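Local coordinates for oxidoreductase (Azotobacter vinelandii, PDB 7D5N), which is a homologue of inositol dehydrogenase that binds NADH and myo-inositol and probably catalyses NAD-dependent oxidation of inositol or a related polyol, at residues C113-C118 and L203-T208; G139-Y144 and N335-F340; W14-G19 and S89-N94. All coordinates share one frame; numbering follows the deposited sequence.

Contact 1: residues C113-C118 and L203-T208; sequences CEKPLC and LGDVGT. With NAI (1,4-dihydronicotinamide adenine dinucleotide), chain D; INS (1,2,3,4,5,6-hexahydroxy-cyclohexane), chain E.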
loop_
_atom_site.group_PDB
_atom_site.type_symbol
_atom_site.label_atom_id
_atom_site.label_comp_id
_atom_site.label_asym_id
_atom_site.label_seq_id
_atom_site.Cartn_x
_atom_site.Cartn_y
_atom_site.Cartn_z
ATOM N N CYS B 113 22.283 9.264 27.086
ATOM C CA CYS B 113 23.336 8.516 26.371
ATOM C C CYS B 113 22.736 7.891 25.115
ATOM O O CYS B 113 21.618 7.339 25.172
ATOM C CB CYS B 113 24.012 7.464 27.235
ATOM S SG CYS B 113 25.476 6.762 26.428
ATOM N N GLU B 114 23.477 7.933 24.020
ATOM C CA GLU B 114 23.041 7.237 22.794
ATOM C C GLU B 114 23.105 5.725 23.019
ATOM O O GLU B 114 23.952 5.248 23.817
ATOM C CB GLU B 114 23.887 7.651 21.595
ATOM C CG GLU B 114 23.210 8.694 20.741
ATOM C CD GLU B 114 21.914 8.242 20.085
ATOM O OE1 GLU B 114 21.444 7.105 20.355
ATOM O OE2 GLU B 114 21.379 9.029 19.300
ATOM N N LYS B 115 22.216 5.010 22.335
ATOM C CA LYS B 115 22.238 3.533 22.241
ATOM C C LYS B 115 23.354 3.137 21.277
ATOM O O LYS B 115 23.680 3.893 20.366
ATOM C CB LYS B 115 20.879 3.043 21.735
ATOM C CG LYS B 115 20.409 3.753 20.470
ATOM C CD LYS B 115 20.071 2.832 19.347
ATOM C CE LYS B 115 21.197 1.923 18.911
ATOM N NZ LYS B 115 21.896 2.477 17.729
ATOM N N PRO B 116 23.964 1.937 21.405
ATOM C CA PRO B 116 23.818 1.076 22.583
ATOM C C PRO B 116 24.586 1.692 23.758
ATOM O O PRO B 116 25.554 2.390 23.486
ATOM C CB PRO B 116 24.448 -0.250 22.126
ATOM C CG PRO B 116 25.469 0.171 21.084
ATOM C CD PRO B 116 24.811 1.331 20.365
ATOM N N LEU B 117 24.131 1.476 24.998
ATOM C CA LEU B 117 24.682 2.175 26.191
ATOM C C LEU B 117 26.200 1.965 26.226
ATOM O O LEU B 117 26.925 2.941 26.365
ATOM C CB LEU B 117 24.025 1.650 27.472
ATOM C CG LEU B 117 24.429 2.374 28.758
ATOM C CD1 LEU B 117 24.000 3.827 28.746
ATOM C CD2 LEU B 117 23.841 1.684 29.977
ATOM N N CYS B 118 26.654 0.722 26.111
ATOM C CA CYS B 118 28.098 0.379 26.178
ATOM C C CYS B 118 28.309 -1.016 25.597
ATOM O O CYS B 118 27.326 -1.601 25.099
ATOM C CB CYS B 118 28.605 0.479 27.610
ATOM S SG CYS B 118 27.487 -0.301 28.798
ATOM N N LEU B 203 23.269 -6.072 15.507
ATOM C CA LEU B 203 22.483 -6.462 16.708
ATOM C C LEU B 203 22.348 -5.244 17.620
ATOM O O LEU B 203 21.224 -4.924 18.033
ATOM C CB LEU B 203 23.185 -7.604 17.438
ATOM C CG LEU B 203 23.066 -8.977 16.784
ATOM C CD1 LEU B 203 24.099 -9.938 17.367
ATOM C CD2 LEU B 203 21.658 -9.527 16.950
ATOM N N GLY B 204 23.465 -4.576 17.920
ATOM C CA GLY B 204 23.458 -3.368 18.772
ATOM C C GLY B 204 22.960 -2.140 18.021
ATOM O O GLY B 204 22.262 -1.297 18.628
ATOM N N ASP B 205 23.305 -2.013 16.742
ATOM C CA ASP B 205 23.072 -0.757 15.984
ATOM C C ASP B 205 21.575 -0.621 15.668
ATOM O O ASP B 205 21.059 0.487 15.793
ATOM C CB ASP B 205 23.902 -0.728 14.707
ATOM C CG ASP B 205 23.924 0.632 14.043
ATOM O OD1 ASP B 205 24.372 1.601 14.692
ATOM O OD2 ASP B 205 23.443 0.719 12.892
ATOM N N VAL B 206 20.915 -1.696 15.224
ATOM C CA VAL B 206 19.492 -1.606 14.781
ATOM C C VAL B 206 18.605 -2.630 15.518
ATOM O O VAL B 206 17.444 -2.312 15.756
ATOM C CB VAL B 206 19.361 -1.681 13.249
ATOM C CG1 VAL B 206 19.976 -0.457 12.578
ATOM C CG2 VAL B 206 19.918 -2.958 12.649
ATOM N N GLY B 207 19.100 -3.810 15.877
ATOM C CA GLY B 207 18.256 -4.842 16.509
ATOM C C GLY B 207 17.670 -4.375 17.826
ATOM O O GLY B 207 16.482 -4.692 18.119
ATOM N N THR B 208 18.426 -3.596 18.593
ATOM C CA THR B 208 17.988 -3.142 19.931
ATOM C C THR B 208 16.809 -2.180 19.837
ATOM O O THR B 208 16.129 -2.035 20.871
ATOM C CB THR B 208 19.126 -2.509 20.731
ATOM O OG1 THR B 208 19.676 -1.472 19.928
ATOM C CG2 THR B 208 20.168 -3.535 21.114
HETATM P PA NAI D . 28.857 9.832 13.332
HETATM O O1A NAI D . 30.096 9.127 12.983
HETATM O O2A NAI D . 27.959 10.301 12.277
HETATM O O5B NAI D . 29.218 11.108 14.260
HETATM C C5B NAI D . 30.091 11.020 15.381
HETATM C C4B NAI D . 30.253 12.446 15.895
HETATM O O4B NAI D . 30.874 12.484 17.173
HETATM C C3B NAI D . 31.117 13.307 14.983
HETATM O O3B NAI D . 30.641 14.655 15.053
HETATM C C2B NAI D . 32.486 13.214 15.585
HETATM O O2B NAI D . 33.324 14.334 15.290
HETATM C C1B NAI D . 32.084 13.232 17.036
HETATM N N9A NAI D . 33.008 12.575 17.929
HETATM C C8A NAI D . 33.617 11.394 17.781
HETATM N N7A NAI D . 34.369 11.137 18.884
HETATM C C5A NAI D . 34.245 12.186 19.705
HETATM C C6A NAI D . 34.772 12.552 21.012
HETATM N N6A NAI D . 35.597 11.719 21.651
HETATM N N1A NAI D . 34.405 13.733 21.531
HETATM C C2A NAI D . 33.540 14.553 20.886
HETATM N N3A NAI D . 33.033 14.279 19.660
HETATM C C4A NAI D . 33.342 13.121 19.073
HETATM O O3 NAI D . 28.062 8.863 14.312
HETATM P PN NAI D . 26.459 8.858 14.414
HETATM O O1N NAI D . 25.918 8.012 13.302
HETATM O O2N NAI D . 25.929 10.203 14.620
HETATM O O5D NAI D . 26.278 8.026 15.756
HETATM C C5D NAI D . 26.608 8.549 17.032
HETATM C C4D NAI D . 25.996 7.727 18.136
HETATM O O4D NAI D . 24.565 7.817 18.007
HETATM C C3D NAI D . 26.336 6.262 18.067
HETATM O O3D NAI D . 26.329 5.734 19.370
HETATM C C2D NAI D . 25.161 5.615 17.367
HETATM O O2D NAI D . 24.871 4.295 17.825
HETATM C C1D NAI D . 24.030 6.514 17.802
HETATM N N1N NAI D . 22.915 6.600 16.875
HETATM C C2N NAI D . 21.689 6.457 17.386
HETATM C C3N NAI D . 20.560 6.535 16.601
HETATM C C7N NAI D . 19.215 6.406 17.222
HETATM O O7N NAI D . 18.256 6.232 16.490
HETATM N N7N NAI D . 19.107 6.582 18.535
HETATM C C4N NAI D . 20.649 6.832 15.130
HETATM C C5N NAI D . 22.032 6.982 14.694
HETATM C C6N NAI D . 23.090 6.876 15.581
HETATM C C1 INS E . 20.496 3.595 11.667
HETATM C C2 INS E . 19.252 4.236 12.232
HETATM C C3 INS E . 19.005 3.781 13.664
HETATM C C4 INS E . 20.243 4.012 14.526
HETATM C C5 INS E . 21.522 3.482 13.901
HETATM C C6 INS E . 21.692 4.022 12.502
HETATM O O1 INS E . 20.640 3.978 10.297
HETATM O O2 INS E . 19.423 5.658 12.231
HETATM O O3 INS E . 17.880 4.518 14.187
HETATM O O4 INS E . 20.110 3.440 15.811
HETATM O O5 INS E . 22.649 3.874 14.683
HETATM O O6 INS E . 22.899 3.503 12.001
#

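Contact 2: residues G139-Y144 and N335-F340; sequences GVTYGY and NLYYRF. With INS (1,2,3,4,5,6-hexahydroxy-cyclohexane), chain E.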
loop_
_atom_site.group_PDB
_atom_site.type_symbol
_atom_site.label_atom_id
_atom_site.label_comp_id
_atom_site.label_asym_id
_atom_site.label_seq_id
_atom_site.Cartn_x
_atom_site.Cartn_y
_atom_site.Cartn_z
ATOM N N GLY B 139 18.904 8.996 30.544
ATOM C CA GLY B 139 18.006 8.668 29.427
ATOM C C GLY B 139 18.774 7.936 28.358
ATOM O O GLY B 139 20.002 8.136 28.256
ATOM N N VAL B 140 18.100 7.086 27.594
ATOM C CA VAL B 140 18.699 6.441 26.393
ATOM C C VAL B 140 17.802 6.745 25.192
ATOM O O VAL B 140 16.579 6.645 25.318
ATOM C CB VAL B 140 18.908 4.937 26.614
ATOM C CG1 VAL B 140 19.552 4.260 25.417
ATOM C CG2 VAL B 140 19.738 4.692 27.863
ATOM N N THR B 141 18.398 7.123 24.064
ATOM C CA THR B 141 17.638 7.625 22.894
ATOM C C THR B 141 17.140 6.452 22.038
ATOM O O THR B 141 17.464 6.375 20.837
ATOM C CB THR B 141 18.397 8.761 22.202
ATOM O OG1 THR B 141 19.783 8.454 22.104
ATOM C CG2 THR B 141 18.238 10.055 22.969
ATOM N N TYR B 142 16.309 5.591 22.623
ATOM C CA TYR B 142 15.453 4.652 21.857
ATOM C C TYR B 142 14.299 5.489 21.289
ATOM O O TYR B 142 13.181 5.376 21.764
ATOM C CB TYR B 142 15.008 3.475 22.726
ATOM C CG TYR B 142 16.087 2.472 23.050
ATOM C CD1 TYR B 142 16.735 1.770 22.046
ATOM C CD2 TYR B 142 16.461 2.216 24.359
ATOM C CE1 TYR B 142 17.719 0.835 22.324
ATOM C CE2 TYR B 142 17.443 1.287 24.657
ATOM C CZ TYR B 142 18.070 0.593 23.641
ATOM O OH TYR B 142 19.034 -0.313 23.963
ATOM N N GLY B 143 14.610 6.353 20.320
ATOM C CA GLY B 143 13.744 7.466 19.884
ATOM C C GLY B 143 12.391 7.009 19.362
ATOM O O GLY B 143 11.390 7.745 19.541
ATOM N N TYR B 144 12.326 5.838 18.734
ATOM C CA TYR B 144 11.078 5.349 18.098
ATOM C C TYR B 144 10.012 5.147 19.180
ATOM O O TYR B 144 8.812 5.196 18.865
ATOM C CB TYR B 144 11.362 4.091 17.281
ATOM C CG TYR B 144 12.419 4.299 16.228
ATOM C CD1 TYR B 144 12.130 4.910 15.014
ATOM C CD2 TYR B 144 13.721 3.895 16.456
ATOM C CE1 TYR B 144 13.113 5.127 14.062
ATOM C CE2 TYR B 144 14.718 4.120 15.524
ATOM C CZ TYR B 144 14.411 4.731 14.318
ATOM O OH TYR B 144 15.385 4.929 13.387
ATOM N N ASN B 335 9.191 13.917 22.277
ATOM C CA ASN B 335 8.363 13.269 23.326
ATOM C C ASN B 335 9.275 12.599 24.363
ATOM O O ASN B 335 8.903 12.628 25.556
ATOM C CB ASN B 335 7.337 12.315 22.713
ATOM C CG ASN B 335 6.324 13.053 21.869
ATOM O OD1 ASN B 335 6.052 14.228 22.092
ATOM N ND2 ASN B 335 5.725 12.367 20.910
ATOM N N LEU B 336 10.448 12.081 23.971
ATOM C CA LEU B 336 11.384 11.482 24.950
ATOM C C LEU B 336 12.118 12.605 25.684
ATOM O O LEU B 336 12.237 12.544 26.930
ATOM C CB LEU B 336 12.396 10.556 24.266
ATOM C CG LEU B 336 11.873 9.271 23.624
ATOM C CD1 LEU B 336 13.043 8.339 23.390
ATOM C CD2 LEU B 336 10.803 8.584 24.455
ATOM N N TYR B 337 12.607 13.607 24.953
ATOM C CA TYR B 337 13.431 14.677 25.561
ATOM C C TYR B 337 12.621 15.499 26.571
ATOM O O TYR B 337 13.218 15.877 27.603
ATOM C CB TYR B 337 14.145 15.501 24.485
ATOM C CG TYR B 337 15.598 15.130 24.300
ATOM C CD1 TYR B 337 16.011 14.263 23.301
ATOM C CD2 TYR B 337 16.579 15.662 25.118
ATOM C CE1 TYR B 337 17.347 13.929 23.133
ATOM C CE2 TYR B 337 17.915 15.338 24.970
ATOM C CZ TYR B 337 18.311 14.498 23.945
ATOM O OH TYR B 337 19.633 14.196 23.790
ATOM N N TYR B 338 11.329 15.786 26.358
ATOM C CA TYR B 338 10.596 16.586 27.378
ATOM C C TYR B 338 10.493 15.748 28.664
ATOM O O TYR B 338 10.565 16.340 29.763
ATOM C CB TYR B 338 9.277 17.190 26.881
ATOM C CG TYR B 338 8.064 16.305 27.017
ATOM C CD1 TYR B 338 7.526 16.019 28.260
ATOM C CD2 TYR B 338 7.438 15.773 25.900
ATOM C CE1 TYR B 338 6.409 15.216 28.396
ATOM C CE2 TYR B 338 6.323 14.959 26.017
ATOM C CZ TYR B 338 5.810 14.674 27.273
ATOM O OH TYR B 338 4.724 13.869 27.431
ATOM N N ARG B 339 10.330 14.434 28.532
ATOM C CA ARG B 339 10.264 13.488 29.673
ATOM C C ARG B 339 11.618 13.479 30.383
ATOM O O ARG B 339 11.628 13.518 31.628
ATOM C CB ARG B 339 9.852 12.104 29.173
ATOM C CG ARG B 339 8.397 12.043 28.735
ATOM C CD ARG B 339 8.018 10.632 28.326
ATOM N NE ARG B 339 6.586 10.400 28.202
ATOM C CZ ARG B 339 5.842 10.797 27.185
ATOM N NH1 ARG B 339 6.378 11.502 26.209
ATOM N NH2 ARG B 339 4.548 10.522 27.158
ATOM N N PHE B 340 12.708 13.433 29.620
ATOM C CA PHE B 340 14.074 13.494 30.182
ATOM C C PHE B 340 14.158 14.753 31.050
ATOM O O PHE B 340 14.617 14.669 32.208
ATOM C CB PHE B 340 15.154 13.477 29.093
ATOM C CG PHE B 340 15.281 12.197 28.301
ATOM C CD1 PHE B 340 14.879 10.984 28.837
ATOM C CD2 PHE B 340 15.818 12.209 27.019
ATOM C CE1 PHE B 340 15.004 9.813 28.104
ATOM C CE2 PHE B 340 15.954 11.034 26.291
ATOM C CZ PHE B 340 15.531 9.839 26.834
HETATM C C1 INS E . 20.496 3.595 11.667
HETATM C C2 INS E . 19.252 4.236 12.232
HETATM C C3 INS E . 19.005 3.781 13.664
HETATM C C4 INS E . 20.243 4.012 14.526
HETATM C C5 INS E . 21.522 3.482 13.901
HETATM C C6 INS E . 21.692 4.022 12.502
HETATM O O1 INS E . 20.640 3.978 10.297
HETATM O O2 INS E . 19.423 5.658 12.231
HETATM O O3 INS E . 17.880 4.518 14.187
HETATM O O4 INS E . 20.110 3.440 15.811
HETATM O O5 INS E . 22.649 3.874 14.683
HETATM O O6 INS E . 22.899 3.503 12.001
#

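Contact 3: residues W14-G19 and S89-N94; sequences WAMVGG and SVATPN. With NAI (1,4-dihydronicotinamide adenine dinucleotide), chain D.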
loop_
_atom_site.group_PDB
_atom_site.type_symbol
_atom_site.label_atom_id
_atom_site.label_comp_id
_atom_site.label_asym_id
_atom_site.label_seq_id
_atom_site.Cartn_x
_atom_site.Cartn_y
_atom_site.Cartn_z
ATOM N N TRP B 14 22.430 22.673 29.318
ATOM C CA TRP B 14 22.697 21.432 28.555
ATOM C C TRP B 14 23.918 21.574 27.640
ATOM O O TRP B 14 24.150 22.673 27.103
ATOM C CB TRP B 14 21.426 21.083 27.772
ATOM C CG TRP B 14 21.469 19.816 26.977
ATOM C CD1 TRP B 14 21.620 18.546 27.443
ATOM C CD2 TRP B 14 21.223 19.702 25.565
ATOM N NE1 TRP B 14 21.539 17.652 26.408
ATOM C CE2 TRP B 14 21.291 18.331 25.242
ATOM C CE3 TRP B 14 20.985 20.631 24.544
ATOM C CZ2 TRP B 14 21.160 17.866 23.933
ATOM C CZ3 TRP B 14 20.835 20.175 23.252
ATOM C CH2 TRP B 14 20.927 18.810 22.956
ATOM N N ALA B 15 24.648 20.473 27.493
ATOM C CA ALA B 15 25.759 20.301 26.537
ATOM C C ALA B 15 25.543 19.026 25.726
ATOM O O ALA B 15 24.754 18.142 26.139
ATOM C CB ALA B 15 27.088 20.232 27.262
ATOM N N MET B 16 26.298 18.900 24.648
ATOM C CA MET B 16 26.488 17.610 23.959
ATOM C C MET B 16 27.973 17.284 23.903
ATOM O O MET B 16 28.798 18.212 23.786
ATOM C CB MET B 16 25.932 17.653 22.537
ATOM C CG MET B 16 24.428 17.806 22.503
ATOM S SD MET B 16 23.882 17.805 20.786
ATOM C CE MET B 16 24.240 16.127 20.311
ATOM N N VAL B 17 28.289 16.009 23.985
ATOM C CA VAL B 17 29.587 15.475 23.520
ATOM C C VAL B 17 29.288 14.698 22.243
ATOM O O VAL B 17 28.370 13.844 22.273
ATOM C CB VAL B 17 30.256 14.622 24.605
ATOM C CG1 VAL B 17 31.618 14.131 24.141
ATOM C CG2 VAL B 17 30.380 15.399 25.911
ATOM N N GLY B 18 29.985 15.033 21.160
ATOM C CA GLY B 18 29.699 14.513 19.817
ATOM C C GLY B 18 28.539 15.259 19.187
ATOM O O GLY B 18 28.161 16.342 19.701
ATOM N N GLY B 19 27.978 14.705 18.108
ATOM C CA GLY B 19 26.864 15.323 17.372
ATOM C C GLY B 19 27.294 16.556 16.601
ATOM O O GLY B 19 26.466 17.442 16.429
ATOM N N SER B 89 24.168 15.320 26.736
ATOM C CA SER B 89 23.807 14.246 25.788
ATOM C C SER B 89 25.079 13.738 25.119
ATOM O O SER B 89 25.896 14.560 24.629
ATOM C CB SER B 89 22.778 14.681 24.796
ATOM O OG SER B 89 21.535 14.971 25.434
ATOM N N VAL B 90 25.231 12.420 25.105
ATOM C CA VAL B 90 26.443 11.746 24.588
ATOM C C VAL B 90 26.063 11.111 23.256
ATOM O O VAL B 90 25.301 10.111 23.267
ATOM C CB VAL B 90 26.976 10.726 25.602
ATOM C CG1 VAL B 90 28.215 10.023 25.076
ATOM C CG2 VAL B 90 27.249 11.372 26.952
ATOM N N ALA B 91 26.574 11.684 22.168
ATOM C CA ALA B 91 26.275 11.298 20.772
ATOM C C ALA B 91 27.571 10.920 20.052
ATOM O O ALA B 91 27.652 11.080 18.826
ATOM C CB ALA B 91 25.545 12.422 20.084
ATOM N N THR B 92 28.536 10.364 20.785
ATOM C CA THR B 92 29.822 9.898 20.200
ATOM C C THR B 92 29.680 8.467 19.699
ATOM O O THR B 92 28.680 7.811 19.968
ATOM C CB THR B 92 30.928 9.976 21.248
ATOM O OG1 THR B 92 30.479 9.170 22.343
ATOM C CG2 THR B 92 31.218 11.402 21.663
ATOM N N PRO B 93 30.667 7.936 18.949
ATOM C CA PRO B 93 30.687 6.512 18.622
ATOM C C PRO B 93 30.612 5.650 19.889
ATOM O O PRO B 93 30.994 6.108 20.974
ATOM C CB PRO B 93 32.012 6.353 17.868
ATOM C CG PRO B 93 32.197 7.700 17.212
ATOM C CD PRO B 93 31.769 8.666 18.297
ATOM N N ASN B 94 30.161 4.409 19.713
ATOM C CA ASN B 94 29.798 3.489 20.820
ATOM C C ASN B 94 30.952 3.344 21.826
ATOM O O ASN B 94 30.661 3.307 23.025
ATOM C CB ASN B 94 29.389 2.117 20.283
ATOM C CG ASN B 94 28.171 2.162 19.386
ATOM O OD1 ASN B 94 27.447 3.156 19.337
ATOM N ND2 ASN B 94 27.914 1.057 18.705
HETATM P PA NAI D . 28.857 9.832 13.332
HETATM O O1A NAI D . 30.096 9.127 12.983
HETATM O O2A NAI D . 27.959 10.301 12.277
HETATM O O5B NAI D . 29.218 11.108 14.260
HETATM C C5B NAI D . 30.091 11.020 15.381
HETATM C C4B NAI D . 30.253 12.446 15.895
HETATM O O4B NAI D . 30.874 12.484 17.173
HETATM C C3B NAI D . 31.117 13.307 14.983
HETATM O O3B NAI D . 30.641 14.655 15.053
HETATM C C2B NAI D . 32.486 13.214 15.585
HETATM O O2B NAI D . 33.324 14.334 15.290
HETATM C C1B NAI D . 32.084 13.232 17.036
HETATM N N9A NAI D . 33.008 12.575 17.929
HETATM C C8A NAI D . 33.617 11.394 17.781
HETATM N N7A NAI D . 34.369 11.137 18.884
HETATM C C5A NAI D . 34.245 12.186 19.705
HETATM C C6A NAI D . 34.772 12.552 21.012
HETATM N N6A NAI D . 35.597 11.719 21.651
HETATM N N1A NAI D . 34.405 13.733 21.531
HETATM C C2A NAI D . 33.540 14.553 20.886
HETATM N N3A NAI D . 33.033 14.279 19.660
HETATM C C4A NAI D . 33.342 13.121 19.073
HETATM O O3 NAI D . 28.062 8.863 14.312
HETATM P PN NAI D . 26.459 8.858 14.414
HETATM O O1N NAI D . 25.918 8.012 13.302
HETATM O O2N NAI D . 25.929 10.203 14.620
HETATM O O5D NAI D . 26.278 8.026 15.756
HETATM C C5D NAI D . 26.608 8.549 17.032
HETATM C C4D NAI D . 25.996 7.727 18.136
HETATM O O4D NAI D . 24.565 7.817 18.007
HETATM C C3D NAI D . 26.336 6.262 18.067
HETATM O O3D NAI D . 26.329 5.734 19.370
HETATM C C2D NAI D . 25.161 5.615 17.367
HETATM O O2D NAI D . 24.871 4.295 17.825
HETATM C C1D NAI D . 24.030 6.514 17.802
HETATM N N1N NAI D . 22.915 6.600 16.875
HETATM C C2N NAI D . 21.689 6.457 17.386
HETATM C C3N NAI D . 20.560 6.535 16.601
HETATM C C7N NAI D . 19.215 6.406 17.222
HETATM O O7N NAI D . 18.256 6.232 16.490
HETATM N N7N NAI D . 19.107 6.582 18.535
HETATM C C4N NAI D . 20.649 6.832 15.130
HETATM C C5N NAI D . 22.032 6.982 14.694
HETATM C C6N NAI D . 23.090 6.876 15.581
HETATM O O HOH W 1 26.763 11.998 16.596
#

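Contact 1: residues C113-C118 and L203-T208
Lys-115 meets the flat peptide carbonyl of Asp-205 from slightly outside its plane, with NZ 2.9 Å from O and tilted 25° out of the plane. The carboxylate of the same residue takes a myo-inositol hydroxyl on each oxygen: O5 gives to OD1 and O6 to OD2. CG of Lys-115 lies between the backbone N and the carbonyl carbon (chi1 51°), and bends at the next three torsions bring NZ to inositol O4, 2.8 Å away. On the way its CE passes 3.4 Å from Gly-204 O, a carbonyl that also accepts Thr-208 OG1. Pro-116, entered through a cis peptide bond, places CD against the same carbonyl at 4.1 Å. Glu-114 OE1 receives N7N of the nicotinamide amide at 3.0 Å in an almost straight bond (174°), and the backbone N of Lys-115 through its anti lone pair. With an alanine here the carboxamide, still bonded to Thr-141 O, would probably lose its straight bond and Lys-115 N a partner. Glu-Lys-Pro is the family signature of Gfo/Idh/MocA dehydrogenases. Because Lys-115 NZ grips O4 while inositol C4 stands 2.9 Å from nicotinamide C4N, the geometry is consistent with hydride transfer between these two carbons.

Contact 2: residues G139-Y144 and N335-F340
Phe-340 and Leu-336, one turn apart on helix 329-348, pack against the end of strand 138-140, the last strand of the Rossmann sheet, and the bend that follows it. The Phe-340 ring puts CE1 3.5 Å from Gly-139 CA; a CB on that residue would collide with the ring. Val-140 O and Thr-141 CG2 both lie at the ring's edge, the oxygen 3.7 Å from CZ. Leu-336 has CG anti to its carbonyl carbon (chi1 -67°), and CD1 reaches both Tyr-142 O, at 3.4 Å, and Gly-143 CA, at 3.7 Å. Thr-141 CG2 also touches Tyr-337 CE1 at 4.0 Å. In the next shell Leu-336 O covers one face of Phe-340 near the rim, and Phe-340 CD2 sits over a face of Tyr-337. The polar end of Tyr-337 is held by Ser-89 and His-29, while Thr-141 OG1 is bonded to Glu-114. Consecutive inverse gamma turns at Thr-141 and Tyr-142 swing the chain from the strand toward the substrate pocket. There Tyr-144, whose ring meets His-209 edge-to-face, donates from OH to myo-inositol O3, 2.7 Å away and in the plane of the tyrosine ring.

Contact 3: residues W14-G19 and S89-N94
Trp-14 turns its indole edge to Ser-89, giving NE1-H to OG, which is also bonded to Tyr-337, at 2.9 Å; the oxygen lies in the ring plane, although the bond is bent to 142°. The strands that carry this pair, 14-16 and 89-91, run parallel, their axes 6.0 Å apart and inclined by 12°. Three backbone bonds join them in a ladder: Ser-89 N to Ala-15 O, Val-17 N to Ser-89 O, and Ala-91 N to Val-17 O, the last at 2.8 Å and nearly along the C=O axis.

Met-16 can be traced outward on the sheet face it shares with Ser-89. Its CB lies 3.7 Å from Ser-89 O, and CG remains beside that oxygen at 4.1 Å. The chain runs extended to SD and then bends (chi3 68°), which brings CE to 3.9 Å from Ala-91 CB. A CB on Gly-19 would run into this methyl. On the opposite face Val-17 CG1 packs on Thr-92 CG2 at 3.7 Å, and both methyls border the adenine of NADH.

Beyond the ladder the two chains part around the cofactor. Gly-18 and Gly-19 both have positive phi, and a CB on Gly-18 would strike the Ala-91–Thr-92 peptide. A water donates to Ala-91 O and to phosphate oxygen O2N, with a weak bond from Gly-19 N. Farther along, Asn-94 OD1 accepts O3D of the nicotinamide ribose at 2.8 Å. A glycine-rich turn after the first strand of a parallel sheet, with the cofactor across the carboxyl ends of the strands, is the hallmark of the Rossmann dinucleotide-binding fold; here the loop after strand 87-91 adds the ribose contact.

All three contacts are buried, but their chemistry follows their place in the fold. Contact 3 lies within the Rossmann sheet and is mainly backbone bonding, with NADH at its carboxyl end. Contacts 1 and 2 each join that domain's chain to a helix of the C-terminal region: contact 1 is polar and shaped round both ligands, whereas contact 2 is chiefly apolar packing whose far end reaches inositol. Backbone bonds at and just beyond strand 110-113 tie them together, through Glu-114 N to Val-90 O and Cys-113 N to Gly-139 O. One side-chain bond further joins contacts 1 and 2, and another joins contacts 2 and 3.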